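Local atomic coordinates of Ketoacyl_synth_N domain-containing protein (Photorhabdus luminescens subsp. laumondii, PDB entry 6SMO), a protein that probably takes part in beta-ketoacyl chain elongation as a ketoacyl synthase family member, paired in the assembly with a PKS ketosynthase chain. Residues C[247-252]-C[362-367]; C[12-17]-C[308-313]; C[97-102]-C[153-158]. All blocks are in the same frame, centred on the assembly; numbering follows the deposited sequence.

Interaction 1 (C[247-252]-C[362-367]); sequences FVDYFA and HVCALS
Phe-247 to Phe-251 and His-362 to Leu-366 form an antiparallel strand pair within the large mixed sheet, which strand 351-356 continues beyond 362-367. The evidence is an axis separation of 4.5 Å, an angle of 172° between the strand directions and two hydrogen-bonded pairs: Val-248 with Ala-365, and Tyr-250 with Val-363. Each of these carries two N-H to O bonds; Val-248 N reaches Ala-365 O at 2.8 Å, and Val-363 N reaches Tyr-250 O at 2.7 Å.

The non-hydrogen-bonded pairs, Phe-247 with Leu-366, Asp-249 with Cys-364 and Phe-251 with His-362, put their side chains on one face. At one end, CD1 of Phe-247 rests against CD2 of Leu-366 (3.5 Å). At the other, Phe-251 and His-362 make a T-shaped stack, centroids 4.9 Å apart and planes at 89°: CD1 of Phe-251 stands over the middle of the imidazole. His-362 is tethered at both nitrogens, ND1 by Ser-358 and NE2 by Val-184 O of the neighbouring PKS_KS chain. Asp-249 OD1 is bonded to Gln-164, and OD2 to Tyr-168, both of its own chain, and to Ser-183 of the PKS_KS chain. This is an antiparallel pair of the thiolase-type fold, whose Asp-249, Phe-251 and His-362 meet the partner chain.

Interaction 2 (C[12-17]-C[308-313]); sequences AIHPDG and PYLDNQ
His-14 to Gly-17 turns sharply after strand 5-13, and the turn faces the end of helix 307-310. Its backbone is folded on itself, with His-14 N bonded to Gly-17 O and a weak return bond from Gly-17 N to His-14 O. In the other segment, the helix stops after Leu-310; Asp-311 has a positive phi of 77°. The backbones stay apart, the nearest CA atoms being those of Asp-16 and Leu-310 at 7.9 Å, so the contact is made by side chains reaching across, in one case to a backbone carbonyl.

The imidazole of His-14 does most of the bridging. CG lies anti to the backbone N (chi1 -172°); the ring meets the helix end edge-on, and His-14 NE2 donates to Leu-310 O at 3.1 Å. The bond is somewhat bent, 145° at the hydrogen. Beside it, CE1 of His-14 touches CD2 of Leu-310 (3.9 Å), the two side chains crossing at about a right angle. On the CD2 side, Gln-313 brings its amide to the ring edge, NE2 lying 3.3 Å from His-14 CD2. Pro-15 CD covers one face of the imidazole, towards its rim.

Asp-16 and Asp-311 are linked through a third residue: Arg-47 forms a salt bridge to each, NH1 to Asp-16 OD1 and NH2 to Asp-311 OD2, which would offset the two nearby negative charges. Helix 20-31 packs on both segments, Ile-23 against His-14 and Val-27 against Leu-310. A histidine in the turn after strand 5-13 thus bonds to the last carbonyl of helix 307-310, which in this thiolase-clan protein joins the family's N-terminal region to the segment leading into helix 319-329.

Interaction 3 (C[97-102]-C[153-158]); sequences GIYVGN and KTFSTS
Lys-153 opens the segment alongside Tyr-99, and from here to Ser-156 the chain runs parallel to 98-102, the end-to-end directions differing by only 9°. Lys-153 O accepts a nearly straight bond from Val-100 N (3.0 Å, 164° at the hydrogen). Lys-153 CB makes a CH-pi contact over one face of the Tyr-99 ring, 4.3 Å from the centroid, while Lys-153 CG lies 3.6 Å from Tyr-99 OH. NZ goes to a salt bridge with Asp-196 of the neighbouring PKS_KS chain; Tyr-99 OH bonds to Gln-151.

Thr-154 pairs with Val-100, and its CG2 packs on Val-100 O at 3.8 Å; OG1 is taken by Gln-139. The Thr-154 side chain lies about 10 Å from the bound pentaoxododecanal. Phe-155 N donates to Val-100 O, and Phe-155 O accepts from Asn-102 N at 3.0 Å. The Phe-155 ring meets Tyr-99 rim to rim, CE1 against CD2 at 3.8 Å.

Ser-156 OG, anti to the carbonyl carbon (chi1 -62°), donates to Asn-102 O at 2.7 Å and also meets Ser-188 OG of the PKS_KS chain. Thr-157 OG1 is hydrogen-bonded to Asn-186 N and Ser-158 OG to Asp-166 OD1, both of that chain.

Strands 96-101 and 154-155 form a beta-alpha-beta crossover through helices 111-116, 129-132 and 137-146. Strand 96-101 lies between 154-155 and 180-187, with helix 137-146 against Ile-98 and Val-100, and helix 161-175 against Tyr-99 and Phe-155.

From the N terminus, the first segment reached is 12-17, whose partner comes only at 308-313, so interaction 2 closes a loop of 290 residues, fastening the end of strand 5-13 to helix 307-310. Interaction 3 opens at 97-102 and closes at 153-158, wholly within that loop, joining strands 96-101 and 154-155. Interaction 1 opens at 247-252, before interaction 2 has closed, and ends at 362-367, joining strands 242-251 and 362-369; it therefore crosses interaction 2 and follows interaction 3 in series. All three reach one mixed sheet. Interactions 1 and 3 touch where His-362 packs on Thr-157, whereas interaction 2 stays about 7 Å from interaction 3, nearest atoms.

Interaction 1 (C[247-252]-C[362-367])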
loop_
_atom_site.group_PDB
_atom_site.type_symbol
_atom_site.label_atom_id
_atom_site.label_comp_id
_atom_site.label_asym_id
_atom_site.label_seq_id
_atom_site.Cartn_x
_atom_site.Cartn_y
_atom_site.Cartn_z
ATOM N N PHE C 247 -0.175 -0.671 -22.479
ATOM C CA PHE C 247 -0.637 -0.013 -21.229
ATOM C C PHE C 247 -0.302 1.482 -21.289
ATOM O O PHE C 247 0.827 1.834 -21.688
ATOM C CB PHE C 247 -0.005 -0.674 -20.002
ATOM C CG PHE C 247 -0.270 0.040 -18.700
ATOM C CD1 PHE C 247 -1.567 0.331 -18.303
ATOM C CD2 PHE C 247 0.774 0.418 -17.869
ATOM C CE1 PHE C 247 -1.813 0.988 -17.106
ATOM C CE2 PHE C 247 0.526 1.074 -16.671
ATOM C CZ PHE C 247 -0.767 1.355 -16.292
ATOM N N VAL C 248 -1.262 2.325 -20.895
ATOM C CA VAL C 248 -1.159 3.815 -20.891
ATOM C C VAL C 248 -1.481 4.313 -19.477
ATOM O O VAL C 248 -2.501 3.869 -18.917
ATOM C CB VAL C 248 -2.098 4.429 -21.948
ATOM C CG1 VAL C 248 -2.322 5.918 -21.741
ATOM C CG2 VAL C 248 -1.599 4.159 -23.359
ATOM N N ASP C 249 -0.635 5.194 -18.930
ATOM C CA ASP C 249 -0.784 5.777 -17.569
ATOM C C ASP C 249 -0.221 7.203 -17.577
ATOM O O ASP C 249 1.005 7.357 -17.419
ATOM C CB ASP C 249 -0.101 4.898 -16.517
ATOM C CG ASP C 249 -0.399 5.291 -15.077
ATOM O OD1 ASP C 249 -1.358 6.061 -14.861
ATOM O OD2 ASP C 249 0.329 4.820 -14.182
ATOM N N TYR C 250 -1.095 8.198 -17.766
ATOM C CA TYR C 250 -0.748 9.644 -17.827
ATOM C C TYR C 250 -1.712 10.444 -16.946
ATOM O O TYR C 250 -2.671 9.861 -16.399
ATOM C CB TYR C 250 -0.763 10.134 -19.277
ATOM C CG TYR C 250 0.359 9.594 -20.125
ATOM C CD1 TYR C 250 1.588 10.230 -20.188
ATOM C CD2 TYR C 250 0.195 8.432 -20.863
ATOM C CE1 TYR C 250 2.623 9.732 -20.964
ATOM C CE2 TYR C 250 1.218 7.920 -21.644
ATOM C CZ TYR C 250 2.437 8.571 -21.695
ATOM O OH TYR C 250 3.449 8.072 -22.462
ATOM N N PHE C 251 -1.443 11.746 -16.813
ATOM C CA PHE C 251 -2.222 12.717 -16.001
ATOM C C PHE C 251 -2.459 13.989 -16.821
ATOM O O PHE C 251 -1.657 14.282 -17.730
ATOM C CB PHE C 251 -1.487 13.024 -14.694
ATOM C CG PHE C 251 -2.337 13.688 -13.641
ATOM C CD1 PHE C 251 -3.180 12.937 -12.835
ATOM C CD2 PHE C 251 -2.299 15.061 -13.457
ATOM C CE1 PHE C 251 -3.964 13.546 -11.867
ATOM C CE2 PHE C 251 -3.085 15.669 -12.489
ATOM C CZ PHE C 251 -3.916 14.911 -11.696
ATOM N N ALA C 252 -3.537 14.713 -16.503
ATOM C CA ALA C 252 -3.946 15.984 -17.145
ATOM C C ALA C 252 -4.279 17.011 -16.064
ATOM O O ALA C 252 -5.366 16.973 -15.493
ATOM C CB ALA C 252 -5.124 15.738 -18.058
ATOM N N HIS C 362 -6.562 11.893 -14.085
ATOM C CA HIS C 362 -5.735 10.774 -14.617
ATOM C C HIS C 362 -6.189 10.443 -16.043
ATOM O O HIS C 362 -7.284 10.884 -16.426
ATOM C CB HIS C 362 -5.816 9.534 -13.714
ATOM C CG HIS C 362 -4.941 9.598 -12.509
ATOM N ND1 HIS C 362 -5.340 10.215 -11.340
ATOM C CD2 HIS C 362 -3.699 9.120 -12.283
ATOM C CE1 HIS C 362 -4.377 10.121 -10.446
ATOM N NE2 HIS C 362 -3.359 9.454 -11.000
ATOM N N VAL C 363 -5.358 9.718 -16.797
ATOM C CA VAL C 363 -5.718 9.088 -18.104
ATOM C C VAL C 363 -5.021 7.725 -18.170
ATOM O O VAL C 363 -3.796 7.698 -18.405
ATOM C CB VAL C 363 -5.340 9.972 -19.311
ATOM C CG1 VAL C 363 -5.576 9.252 -20.632
ATOM C CG2 VAL C 363 -6.076 11.303 -19.299
ATOM N N CYS C 364 -5.779 6.645 -17.958
ATOM C CA CYS C 364 -5.293 5.241 -17.962
ATOM C C CYS C 364 -6.054 4.436 -19.021
ATOM O O CYS C 364 -7.270 4.662 -19.176
ATOM C CB CYS C 364 -5.460 4.607 -16.587
ATOM S SG CYS C 364 -4.521 5.457 -15.291
ATOM N N ALA C 365 -5.359 3.540 -19.725
ATOM C CA ALA C 365 -5.939 2.667 -20.772
ATOM C C ALA C 365 -5.121 1.377 -20.904
ATOM O O ALA C 365 -3.882 1.439 -20.774
ATOM C CB ALA C 365 -6.012 3.409 -22.083
ATOM N N LEU C 366 -5.811 0.257 -21.154
ATOM C CA LEU C 366 -5.220 -1.087 -21.389
ATOM C C LEU C 366 -5.638 -1.582 -22.777
ATOM O O LEU C 366 -6.772 -1.271 -23.198
ATOM C CB LEU C 366 -5.702 -2.044 -20.293
ATOM C CG LEU C 366 -5.036 -1.875 -18.929
ATOM C CD1 LEU C 366 -5.875 -2.511 -17.832
ATOM C CD2 LEU C 366 -3.632 -2.460 -18.933
ATOM N N SER C 367 -4.751 -2.323 -23.450
ATOM C CA SER C 367 -4.962 -2.907 -24.801
ATOM C C SER C 367 -4.863 -4.435 -24.724
ATOM O O SER C 367 -3.808 -4.935 -24.290
ATOM C CB SER C 367 -3.974 -2.343 -25.790
ATOM O OG SER C 367 -4.132 -2.946 -27.066
#

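Interaction 2 (C[12-17]-C[308-313])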
loop_
_atom_site.group_PDB
_atom_site.type_symbol
_atom_site.label_atom_id
_atom_site.label_comp_id
_atom_site.label_asym_id
_atom_site.label_seq_id
_atom_site.Cartn_x
_atom_site.Cartn_y
_atom_site.Cartn_z
ATOM N N ALA C 12 -14.399 -12.820 -11.416
ATOM C CA ALA C 12 -15.039 -11.585 -10.913
ATOM C C ALA C 12 -16.350 -11.936 -10.216
ATOM O O ALA C 12 -16.899 -12.963 -10.533
ATOM C CB ALA C 12 -15.325 -10.686 -12.072
ATOM N N ILE C 13 -16.809 -11.105 -9.284
ATOM C CA ILE C 13 -18.137 -11.289 -8.625
ATOM C C ILE C 13 -18.831 -9.929 -8.654
ATOM O O ILE C 13 -18.164 -8.944 -8.487
ATOM C CB ILE C 13 -18.021 -11.868 -7.208
ATOM C CG1 ILE C 13 -17.184 -10.987 -6.284
ATOM C CG2 ILE C 13 -17.483 -13.277 -7.242
ATOM C CD1 ILE C 13 -17.273 -11.392 -4.846
ATOM N N HIS C 14 -20.137 -9.889 -8.872
ATOM C CA HIS C 14 -20.825 -8.582 -9.001
ATOM C C HIS C 14 -22.304 -8.751 -8.658
ATOM O O HIS C 14 -22.749 -9.876 -8.615
ATOM C CB HIS C 14 -20.605 -8.112 -10.437
ATOM C CG HIS C 14 -21.052 -6.733 -10.760
ATOM N ND1 HIS C 14 -22.119 -6.486 -11.564
ATOM C CD2 HIS C 14 -20.564 -5.533 -10.433
ATOM C CE1 HIS C 14 -22.287 -5.202 -11.697
ATOM N NE2 HIS C 14 -21.349 -4.605 -11.026
ATOM N N PRO C 15 -23.074 -7.679 -8.403
ATOM C CA PRO C 15 -24.498 -7.786 -8.149
ATOM C C PRO C 15 -25.199 -8.486 -9.317
ATOM O O PRO C 15 -26.174 -9.113 -9.102
ATOM C CB PRO C 15 -24.905 -6.317 -8.162
ATOM C CG PRO C 15 -23.756 -5.641 -7.526
ATOM C CD PRO C 15 -22.587 -6.329 -8.175
ATOM N N ASP C 16 -24.743 -8.237 -10.533
ATOM C CA ASP C 16 -25.247 -8.922 -11.745
ATOM C C ASP C 16 -24.793 -10.388 -11.786
ATOM O O ASP C 16 -25.425 -11.148 -12.484
ATOM C CB ASP C 16 -24.980 -8.096 -13.001
ATOM C CG ASP C 16 -25.855 -6.862 -13.140
ATOM O OD1 ASP C 16 -26.731 -6.666 -12.315
ATOM O OD2 ASP C 16 -25.647 -6.114 -14.087
ATOM N N GLY C 17 -23.657 -10.758 -11.207
ATOM C CA GLY C 17 -23.314 -12.189 -11.250
ATOM C C GLY C 17 -22.244 -12.604 -10.262
ATOM O O GLY C 17 -21.366 -11.822 -9.996
ATOM N N PRO C 308 -23.340 2.268 -17.420
ATOM C CA PRO C 308 -24.735 2.271 -16.972
ATOM C C PRO C 308 -25.192 0.920 -16.395
ATOM O O PRO C 308 -26.033 0.925 -15.514
ATOM C CB PRO C 308 -25.539 2.596 -18.242
ATOM C CG PRO C 308 -24.541 3.274 -19.156
ATOM C CD PRO C 308 -23.217 2.609 -18.846
ATOM N N TYR C 309 -24.627 -0.186 -16.893
ATOM C CA TYR C 309 -25.006 -1.580 -16.544
ATOM C C TYR C 309 -24.173 -2.070 -15.351
ATOM O O TYR C 309 -24.759 -2.666 -14.426
ATOM C CB TYR C 309 -24.844 -2.502 -17.757
ATOM C CG TYR C 309 -25.384 -1.942 -19.050
ATOM C CD1 TYR C 309 -26.679 -1.455 -19.135
ATOM C CD2 TYR C 309 -24.601 -1.898 -20.194
ATOM C CE1 TYR C 309 -27.181 -0.936 -20.319
ATOM C CE2 TYR C 309 -25.089 -1.385 -21.385
ATOM C CZ TYR C 309 -26.383 -0.902 -21.449
ATOM O OH TYR C 309 -26.870 -0.394 -22.619
ATOM N N LEU C 310 -22.880 -1.742 -15.353
ATOM C CA LEU C 310 -21.922 -2.199 -14.313
ATOM C C LEU C 310 -21.817 -1.225 -13.133
ATOM O O LEU C 310 -21.322 -1.654 -12.101
ATOM C CB LEU C 310 -20.553 -2.420 -14.964
ATOM C CG LEU C 310 -20.470 -3.580 -15.950
ATOM C CD1 LEU C 310 -19.100 -3.634 -16.598
ATOM C CD2 LEU C 310 -20.779 -4.896 -15.264
ATOM N N ASP C 311 -22.093 0.068 -13.333
ATOM C CA ASP C 311 -22.072 1.144 -12.293
ATOM C C ASP C 311 -20.643 1.593 -11.948
ATOM O O ASP C 311 -19.680 1.046 -12.478
ATOM C CB ASP C 311 -22.959 0.883 -11.069
ATOM C CG ASP C 311 -24.301 0.252 -11.373
ATOM O OD1 ASP C 311 -25.102 0.884 -12.070
ATOM O OD2 ASP C 311 -24.516 -0.873 -10.918
ATOM N N ASN C 312 -20.518 2.534 -11.021
ATOM C CA ASN C 312 -19.170 3.005 -10.631
ATOM C C ASN C 312 -18.673 2.088 -9.516
ATOM O O ASN C 312 -19.325 2.028 -8.479
ATOM C CB ASN C 312 -19.205 4.469 -10.201
ATOM C CG ASN C 312 -17.833 5.074 -10.038
ATOM O OD1 ASN C 312 -16.849 4.511 -10.489
ATOM N ND2 ASN C 312 -17.758 6.222 -9.402
ATOM N N GLN C 313 -17.573 1.379 -9.754
ATOM C CA GLN C 313 -17.007 0.463 -8.735
ATOM C C GLN C 313 -15.636 0.968 -8.287
ATOM O O GLN C 313 -14.962 0.221 -7.574
ATOM C CB GLN C 313 -16.891 -0.945 -9.312
ATOM C CG GLN C 313 -18.151 -1.424 -10.011
ATOM C CD GLN C 313 -17.990 -2.829 -10.524
ATOM O OE1 GLN C 313 -17.901 -3.068 -11.723
ATOM N NE2 GLN C 313 -17.935 -3.773 -9.608
#

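Interaction 3 (C[97-102]-C[153-158])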
loop_
_atom_site.group_PDB
_atom_site.type_symbol
_atom_site.label_atom_id
_atom_site.label_comp_id
_atom_site.label_asym_id
_atom_site.label_seq_id
_atom_site.Cartn_x
_atom_site.Cartn_y
_atom_site.Cartn_z
ATOM N N GLY C 97 3.659 -13.081 -8.141
ATOM C CA GLY C 97 3.326 -11.852 -7.394
ATOM C C GLY C 97 1.830 -11.583 -7.388
ATOM O O GLY C 97 1.097 -12.291 -8.109
ATOM N N ILE C 98 1.394 -10.600 -6.593
ATOM C CA ILE C 98 -0.036 -10.198 -6.425
ATOM C C ILE C 98 -0.127 -8.672 -6.520
ATOM O O ILE C 98 0.442 -8.000 -5.640
ATOM C CB ILE C 98 -0.600 -10.711 -5.083
ATOM C CG1 ILE C 98 -0.403 -12.220 -4.907
ATOM C CG2 ILE C 98 -2.064 -10.319 -4.930
ATOM C CD1 ILE C 98 -0.359 -12.661 -3.465
ATOM N N TYR C 99 -0.822 -8.153 -7.539
ATOM C CA TYR C 99 -1.069 -6.701 -7.746
ATOM C C TYR C 99 -2.546 -6.391 -7.479
ATOM O O TYR C 99 -3.421 -7.030 -8.093
ATOM C CB TYR C 99 -0.625 -6.267 -9.146
ATOM C CG TYR C 99 0.794 -5.763 -9.197
ATOM C CD1 TYR C 99 1.864 -6.631 -9.047
ATOM C CD2 TYR C 99 1.071 -4.416 -9.369
ATOM C CE1 TYR C 99 3.173 -6.177 -9.082
ATOM C CE2 TYR C 99 2.373 -3.946 -9.406
ATOM C CZ TYR C 99 3.429 -4.829 -9.262
ATOM O OH TYR C 99 4.716 -4.376 -9.299
ATOM N N VAL C 100 -2.801 -5.459 -6.557
ATOM C CA VAL C 100 -4.188 -5.123 -6.119
ATOM C C VAL C 100 -4.458 -3.623 -6.253
ATOM O O VAL C 100 -3.521 -2.844 -6.158
ATOM C CB VAL C 100 -4.412 -5.578 -4.661
ATOM C CG1 VAL C 100 -5.865 -5.538 -4.226
ATOM C CG2 VAL C 100 -3.826 -6.947 -4.390
ATOM N N GLY C 101 -5.715 -3.281 -6.532
ATOM C CA GLY C 101 -6.249 -1.906 -6.574
ATOM C C GLY C 101 -7.400 -1.754 -5.595
ATOM O O GLY C 101 -8.393 -2.492 -5.741
ATOM N N ASN C 102 -7.266 -0.857 -4.614
ATOM C CA ASN C 102 -8.293 -0.611 -3.566
ATOM C C ASN C 102 -8.142 0.816 -3.032
ATOM O O ASN C 102 -7.016 1.178 -2.639
ATOM C CB ASN C 102 -8.203 -1.636 -2.435
ATOM C CG ASN C 102 -9.249 -1.412 -1.364
ATOM O OD1 ASN C 102 -8.918 -1.068 -0.232
ATOM N ND2 ASN C 102 -10.512 -1.584 -1.717
ATOM N N LYS C 153 2.361 -5.369 -5.043
ATOM C CA LYS C 153 2.037 -3.965 -4.681
ATOM C C LYS C 153 0.531 -3.705 -4.688
ATOM O O LYS C 153 -0.202 -4.454 -5.328
ATOM C CB LYS C 153 2.666 -2.990 -5.681
ATOM C CG LYS C 153 4.152 -3.172 -5.922
ATOM C CD LYS C 153 4.938 -2.916 -4.679
ATOM C CE LYS C 153 6.023 -3.936 -4.451
ATOM N NZ LYS C 153 6.114 -4.260 -3.013
ATOM N N THR C 154 0.120 -2.674 -3.953
ATOM C CA THR C 154 -1.291 -2.226 -3.875
ATOM C C THR C 154 -1.323 -0.744 -4.245
ATOM O O THR C 154 -0.467 -0.004 -3.765
ATOM C CB THR C 154 -1.891 -2.407 -2.477
ATOM O OG1 THR C 154 -1.765 -3.764 -2.066
ATOM C CG2 THR C 154 -3.351 -2.024 -2.423
ATOM N N PHE C 155 -2.285 -0.350 -5.072
ATOM C CA PHE C 155 -2.449 1.057 -5.496
ATOM C C PHE C 155 -3.775 1.549 -4.934
ATOM O O PHE C 155 -4.719 0.774 -4.926
ATOM C CB PHE C 155 -2.487 1.148 -7.018
ATOM C CG PHE C 155 -1.189 0.815 -7.699
ATOM C CD1 PHE C 155 -0.840 -0.498 -7.951
ATOM C CD2 PHE C 155 -0.321 1.815 -8.090
ATOM C CE1 PHE C 155 0.352 -0.803 -8.581
ATOM C CE2 PHE C 155 0.871 1.510 -8.721
ATOM C CZ PHE C 155 1.203 0.201 -8.966
ATOM N N SER C 156 -3.812 2.794 -4.465
ATOM C CA SER C 156 -5.058 3.388 -3.923
ATOM C C SER C 156 -5.364 4.680 -4.679
ATOM O O SER C 156 -6.140 5.479 -4.171
ATOM C CB SER C 156 -4.939 3.630 -2.452
ATOM O OG SER C 156 -4.732 2.413 -1.760
ATOM N N THR C 157 -4.771 4.849 -5.860
ATOM C CA THR C 157 -5.003 6.042 -6.715
ATOM C C THR C 157 -6.488 6.087 -7.089
ATOM O O THR C 157 -6.966 5.114 -7.703
ATOM C CB THR C 157 -4.114 6.027 -7.965
ATOM O OG1 THR C 157 -2.812 5.570 -7.598
ATOM C CG2 THR C 157 -4.007 7.388 -8.617
ATOM N N SER C 158 -7.180 7.171 -6.725
ATOM C CA SER C 158 -8.646 7.346 -6.905
ATOM C C SER C 158 -9.058 6.920 -8.319
ATOM O O SER C 158 -8.471 7.445 -9.287
ATOM C CB SER C 158 -9.071 8.762 -6.611
ATOM O OG SER C 158 -9.154 8.981 -5.212
#